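Local coordinates for protein esterase (uncultured bacterium pCosCE1, PDB 7ATL) that hydrolyses carboxylic esters as a family VIII carboxylesterase of beta-lactamase-like fold and also shows promiscuous acyltransferase activity, at residues S16-V30 and V358-Y372. Residues are numbered along the deposited sequence; the frame is centred on the assembly and turned at random.
Sequences SQQAIDEGRIVGSVV and VALTNTAFEGMSGRY
Strands 27-30 and 358-361 run antiparallel, their axes 4.7 Å apart at closest approach, with Val29 and Leu360 as the hydrogen-bonded pair: Val29 N gives to Leu360 O at 3.0 Å and Leu360 N to Val29 O. The phenol end of Tyr372 lies against the face carrying Ser28 and Val30. Its ring reaches in between helix 3-21 and strand 27-30, a chi1 of -175° setting CG opposite the backbone N, and the phenol oxygen joins both: Tyr372 OH lies 2.9 Å from Ser16 OG and 2.7 Å from Ser28 OG, hydrogen-bonded to each. Ile25 CG1 sits over one face of this ring, 4.0 Å from the centroid in a CH-pi contact, while Ala19 CB packs against Tyr372 CD1. Where the chain enters strand 27-30, Val26 N donates to Thr363 OG1 at 3.2 Å, and that hydroxyl in turn donates a hydrogen bond to Asn362 OD1, which also takes a weak bond from Gly27 N. Nearer the surface, Arg24 bridges two carboxylates. Its NE meets Glu366 OE2 at 3.3 Å, well above the carboxylate plane; Tyr372 N reaches the same oxygen from the opposite face, so Glu366 ties the arginine to the start of the last helix. Arg24 NH1 turns back to Glu22 OE1, and Arg371 NH2 lies over the Arg24 guanidinium, a like-charge approach that the two glutamates probably offset. The paired strands belong to the antiparallel sheet of the beta-lactamase fold, flanked by strands 37-44 and 345-350; helices 3-21 and 372-381 pack on the Ser28 face, and helix 271-283 touches Val29 and Leu360 on the other.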
loop_
_atom_site.group_PDB
_atom_site.type_symbol
_atom_site.label_atom_id
_atom_site.label_comp_id
_atom_site.label_asym_id
_atom_site.label_seq_id
_atom_site.Cartn_x
_atom_site.Cartn_y
_atom_site.Cartn_z
ATOM N N SER A 16 -17.655 -9.281 -9.497
ATOM C CA SER A 16 -17.922 -7.888 -9.074
ATOM C C SER A 16 -19.426 -7.679 -8.896
ATOM O O SER A 16 -19.828 -7.106 -7.852
ATOM C CB SER A 16 -17.346 -6.912 -10.050
ATOM O OG SER A 16 -15.925 -7.001 -10.088
ATOM N N GLN A 17 -20.230 -8.122 -9.864
ATOM C CA GLN A 17 -21.705 -7.939 -9.836
ATOM C C GLN A 17 -22.269 -8.701 -8.628
ATOM O O GLN A 17 -23.077 -8.115 -7.887
ATOM C CB GLN A 17 -22.365 -8.377 -11.152
ATOM C CG GLN A 17 -23.757 -7.782 -11.383
ATOM C CD GLN A 17 -23.800 -6.317 -11.013
ATOM O OE1 GLN A 17 -23.050 -5.496 -11.550
ATOM N NE2 GLN A 17 -24.639 -5.989 -10.040
ATOM N N GLN A 18 -21.827 -9.938 -8.418
ATOM C CA GLN A 18 -22.229 -10.780 -7.266
ATOM C C GLN A 18 -21.927 -10.029 -5.962
ATOM O O GLN A 18 -22.823 -9.955 -5.095
ATOM C CB GLN A 18 -21.505 -12.126 -7.357
ATOM C CG GLN A 18 -21.728 -13.030 -6.150
ATOM C CD GLN A 18 -21.355 -14.455 -6.480
ATOM O OE1 GLN A 18 -20.339 -14.988 -6.029
ATOM N NE2 GLN A 18 -22.163 -15.070 -7.325
ATOM N N ALA A 19 -20.713 -9.494 -5.830
ATOM C CA ALA A 19 -20.191 -8.836 -4.608
ATOM C C ALA A 19 -21.021 -7.587 -4.302
ATOM O O ALA A 19 -21.264 -7.295 -3.105
ATOM C CB ALA A 19 -18.727 -8.491 -4.773
ATOM N N ILE A 20 -21.461 -6.876 -5.337
ATOM C CA ILE A 20 -22.371 -5.712 -5.164
ATOM C C ILE A 20 -23.745 -6.181 -4.660
ATOM O O ILE A 20 -24.157 -5.706 -3.592
ATOM C CB ILE A 20 -22.440 -4.911 -6.465
ATOM C CG1 ILE A 20 -21.107 -4.188 -6.685
ATOM C CG2 ILE A 20 -23.633 -3.963 -6.436
ATOM C CD1 ILE A 20 -20.750 -3.956 -8.120
ATOM N N ASP A 21 -24.404 -7.101 -5.372
ATOM C CA ASP A 21 -25.763 -7.616 -5.040
ATOM C C ASP A 21 -25.741 -8.249 -3.646
ATOM O O ASP A 21 -26.792 -8.256 -2.983
ATOM C CB ASP A 21 -26.262 -8.673 -6.036
ATOM C CG ASP A 21 -26.189 -8.264 -7.498
ATOM O OD1 ASP A 21 -26.112 -7.022 -7.773
ATOM O OD2 ASP A 21 -26.184 -9.188 -8.351
ATOM N N GLU A 22 -24.609 -8.810 -3.226
ATOM C CA GLU A 22 -24.498 -9.406 -1.869
ATOM C C GLU A 22 -24.241 -8.295 -0.825
ATOM O O GLU A 22 -24.183 -8.641 0.373
ATOM C CB GLU A 22 -23.430 -10.506 -1.872
ATOM C CG GLU A 22 -23.834 -11.739 -2.668
ATOM C CD GLU A 22 -22.910 -12.942 -2.554
ATOM O OE1 GLU A 22 -22.043 -12.954 -1.645
ATOM O OE2 GLU A 22 -23.048 -13.865 -3.383
ATOM N N GLY A 23 -24.112 -7.020 -1.250
ATOM C CA GLY A 23 -23.710 -5.862 -0.416
ATOM C C GLY A 23 -22.371 -6.077 0.299
ATOM O O GLY A 23 -22.233 -5.640 1.467
ATOM N N ARG A 24 -21.419 -6.755 -0.354
ATOM C CA ARG A 24 -20.048 -7.004 0.172
ATOM C C ARG A 24 -19.157 -5.844 -0.287
ATOM O O ARG A 24 -18.298 -5.419 0.481
ATOM C CB ARG A 24 -19.519 -8.359 -0.312
ATOM C CG ARG A 24 -19.817 -9.540 0.605
ATOM C CD ARG A 24 -19.779 -10.858 -0.167
ATOM N NE ARG A 24 -18.518 -11.066 -0.873
ATOM C CZ ARG A 24 -18.354 -11.382 -2.163
ATOM N NH1 ARG A 24 -19.376 -11.586 -2.979
ATOM N NH2 ARG A 24 -17.128 -11.522 -2.634
ATOM N N ILE A 25 -19.401 -5.347 -1.496
ATOM C CA ILE A 25 -18.681 -4.226 -2.163
ATOM C C ILE A 25 -19.733 -3.209 -2.611
ATOM O O ILE A 25 -20.807 -3.623 -3.081
ATOM C CB ILE A 25 -17.863 -4.762 -3.358
ATOM C CG1 ILE A 25 -16.811 -5.765 -2.891
ATOM C CG2 ILE A 25 -17.229 -3.645 -4.178
ATOM C CD1 ILE A 25 -15.840 -5.199 -1.861
ATOM N N VAL A 26 -19.418 -1.930 -2.481
ATOM C CA VAL A 26 -20.294 -0.805 -2.893
ATOM C C VAL A 26 -19.949 -0.429 -4.336
ATOM O O VAL A 26 -20.899 -0.242 -5.162
ATOM C CB VAL A 26 -20.114 0.362 -1.910
ATOM C CG1 VAL A 26 -20.805 1.637 -2.387
ATOM C CG2 VAL A 26 -20.588 -0.051 -0.523
ATOM N N GLY A 27 -18.648 -0.310 -4.609
ATOM C CA GLY A 27 -18.078 0.021 -5.930
ATOM C C GLY A 27 -16.622 -0.407 -6.040
ATOM O O GLY A 27 -15.921 -0.523 -5.001
ATOM N N SER A 28 -16.160 -0.678 -7.257
ATOM C CA SER A 28 -14.754 -1.077 -7.535
ATOM C C SER A 28 -14.368 -0.608 -8.930
ATOM O O SER A 28 -15.270 -0.402 -9.767
ATOM C CB SER A 28 -14.513 -2.561 -7.373
ATOM O OG SER A 28 -15.024 -3.279 -8.484
ATOM N N VAL A 29 -13.073 -0.388 -9.114
ATOM C CA VAL A 29 -12.406 -0.306 -10.437
ATOM C C VAL A 29 -11.355 -1.414 -10.482
ATOM O O VAL A 29 -10.499 -1.416 -9.599
ATOM C CB VAL A 29 -11.786 1.079 -10.635
ATOM C CG1 VAL A 29 -11.061 1.168 -11.968
ATOM C CG2 VAL A 29 -12.840 2.160 -10.505
ATOM N N VAL A 30 -11.462 -2.335 -11.437
ATOM C CA VAL A 30 -10.541 -3.494 -11.623
ATOM C C VAL A 30 -9.901 -3.418 -13.018
ATOM O O VAL A 30 -10.647 -3.384 -14.003
ATOM C CB VAL A 30 -11.278 -4.829 -11.437
ATOM C CG1 VAL A 30 -10.392 -5.998 -11.819
ATOM C CG2 VAL A 30 -11.819 -5.003 -10.026
ATOM N N VAL A 358 -5.002 -4.825 -10.690
ATOM C CA VAL A 358 -5.322 -3.734 -9.727
ATOM C C VAL A 358 -6.815 -3.832 -9.398
ATOM O O VAL A 358 -7.645 -3.822 -10.327
ATOM C CB VAL A 358 -4.955 -2.353 -10.298
ATOM C CG1 VAL A 358 -5.545 -1.244 -9.443
ATOM C CG2 VAL A 358 -3.457 -2.181 -10.440
ATOM N N ALA A 359 -7.145 -3.931 -8.121
ATOM C CA ALA A 359 -8.532 -4.078 -7.639
ATOM C C ALA A 359 -8.774 -3.061 -6.525
ATOM O O ALA A 359 -8.558 -3.401 -5.346
ATOM C CB ALA A 359 -8.719 -5.488 -7.167
ATOM N N LEU A 360 -9.136 -1.835 -6.900
ATOM C CA LEU A 360 -9.447 -0.738 -5.943
ATOM C C LEU A 360 -10.925 -0.817 -5.590
ATOM O O LEU A 360 -11.725 -0.945 -6.517
ATOM C CB LEU A 360 -9.103 0.610 -6.588
ATOM C CG LEU A 360 -7.633 0.791 -6.980
ATOM C CD1 LEU A 360 -7.336 2.252 -7.289
ATOM C CD2 LEU A 360 -6.679 0.287 -5.906
ATOM N N THR A 361 -11.270 -0.794 -4.309
ATOM C CA THR A 361 -12.684 -0.690 -3.848
ATOM C C THR A 361 -12.805 0.434 -2.823
ATOM O O THR A 361 -11.798 0.949 -2.351
ATOM C CB THR A 361 -13.274 -1.997 -3.284
ATOM O OG1 THR A 361 -13.108 -2.062 -1.869
ATOM C CG2 THR A 361 -12.704 -3.248 -3.919
ATOM N N ASN A 362 -14.036 0.789 -2.512
ATOM C CA ASN A 362 -14.357 1.862 -1.557
ATOM C C ASN A 362 -14.950 1.177 -0.335
ATOM O O ASN A 362 -15.660 1.839 0.398
ATOM C CB ASN A 362 -15.307 2.871 -2.195
ATOM C CG ASN A 362 -16.650 2.261 -2.546
ATOM O OD1 ASN A 362 -16.902 1.086 -2.272
ATOM N ND2 ASN A 362 -17.532 3.061 -3.120
ATOM N N THR A 363 -14.652 -0.103 -0.139
ATOM C CA THR A 363 -15.245 -0.932 0.936
ATOM C C THR A 363 -14.142 -1.620 1.754
ATOM O O THR A 363 -13.560 -2.605 1.287
ATOM C CB THR A 363 -16.241 -1.909 0.309
ATOM O OG1 THR A 363 -17.195 -1.103 -0.388
ATOM C CG2 THR A 363 -16.921 -2.793 1.334
ATOM N N ALA A 364 -13.876 -1.123 2.959
ATOM C CA ALA A 364 -12.985 -1.755 3.958
ATOM C C ALA A 364 -13.831 -2.620 4.889
ATOM O O ALA A 364 -14.906 -2.183 5.292
ATOM C CB ALA A 364 -12.285 -0.657 4.709
ATOM N N PHE A 365 -13.407 -3.844 5.231
ATOM C CA PHE A 365 -12.174 -4.464 4.798
ATOM C C PHE A 365 -12.431 -5.494 3.696
ATOM O O PHE A 365 -11.487 -6.228 3.408
ATOM C CB PHE A 365 -11.506 -5.133 6.001
ATOM C CG PHE A 365 -11.366 -4.194 7.169
ATOM C CD1 PHE A 365 -10.351 -3.246 7.186
ATOM C CD2 PHE A 365 -12.286 -4.213 8.210
ATOM C CE1 PHE A 365 -10.249 -2.342 8.230
ATOM C CE2 PHE A 365 -12.173 -3.319 9.259
ATOM C CZ PHE A 365 -11.159 -2.382 9.263
ATOM N N GLU A 366 -13.625 -5.566 3.095
ATOM C CA GLU A 366 -13.927 -6.640 2.101
ATOM C C GLU A 366 -12.911 -6.540 0.952
ATOM O O GLU A 366 -12.315 -7.556 0.615
ATOM C CB GLU A 366 -15.394 -6.606 1.644
ATOM C CG GLU A 366 -15.764 -7.638 0.571
ATOM C CD GLU A 366 -15.688 -9.122 0.914
ATOM O OE1 GLU A 366 -15.750 -9.477 2.101
ATOM O OE2 GLU A 366 -15.576 -9.932 -0.025
ATOM N N GLY A 367 -12.650 -5.343 0.436
ATOM C CA GLY A 367 -11.722 -5.142 -0.691
ATOM C C GLY A 367 -10.279 -5.560 -0.399
ATOM O O GLY A 367 -9.517 -5.771 -1.362
ATOM N N MET A 368 -9.870 -5.629 0.868
ATOM C CA MET A 368 -8.459 -5.882 1.230
ATOM C C MET A 368 -8.318 -7.347 1.604
ATOM O O MET A 368 -7.417 -8.017 1.044
ATOM C CB MET A 368 -8.021 -5.037 2.427
ATOM C CG MET A 368 -6.655 -5.432 2.952
ATOM S SD MET A 368 -6.228 -4.660 4.517
ATOM C CE MET A 368 -7.192 -5.616 5.684
ATOM N N SER A 369 -9.124 -7.783 2.571
ATOM C CA SER A 369 -8.973 -9.085 3.272
ATOM C C SER A 369 -10.206 -9.970 3.089
ATOM O O SER A 369 -10.147 -11.103 3.533
ATOM C CB SER A 369 -8.695 -8.883 4.732
ATOM O OG SER A 369 -9.717 -8.103 5.332
ATOM N N GLY A 370 -11.270 -9.484 2.459
ATOM C CA GLY A 370 -12.492 -10.285 2.262
ATOM C C GLY A 370 -12.310 -11.352 1.196
ATOM O O GLY A 370 -11.163 -11.631 0.816
ATOM N N ARG A 371 -13.416 -11.902 0.700
ATOM C CA ARG A 371 -13.413 -12.896 -0.406
ATOM C C ARG A 371 -13.115 -12.193 -1.746
ATOM O O ARG A 371 -12.507 -12.834 -2.626
ATOM C CB ARG A 371 -14.723 -13.696 -0.365
ATOM C CG ARG A 371 -14.742 -14.751 0.739
ATOM C CD ARG A 371 -16.129 -15.173 1.204
ATOM N NE ARG A 371 -16.874 -15.918 0.184
ATOM C CZ ARG A 371 -17.969 -15.501 -0.469
ATOM N NH1 ARG A 371 -18.525 -16.293 -1.370
ATOM N NH2 ARG A 371 -18.514 -14.316 -0.233
ATOM N N TYR A 372 -13.460 -10.907 -1.886
ATOM C CA TYR A 372 -13.466 -10.187 -3.185
ATOM C C TYR A 372 -12.108 -10.249 -3.863
ATOM O O TYR A 372 -12.043 -10.626 -5.025
ATOM C CB TYR A 372 -13.875 -8.725 -3.033
ATOM C CG TYR A 372 -14.019 -7.986 -4.338
ATOM C CD1 TYR A 372 -15.006 -8.322 -5.251
ATOM C CD2 TYR A 372 -13.190 -6.930 -4.658
ATOM C CE1 TYR A 372 -15.173 -7.619 -6.436
ATOM C CE2 TYR A 372 -13.352 -6.209 -5.830
ATOM C CZ TYR A 372 -14.350 -6.549 -6.718
ATOM O OH TYR A 372 -14.493 -5.844 -7.872
#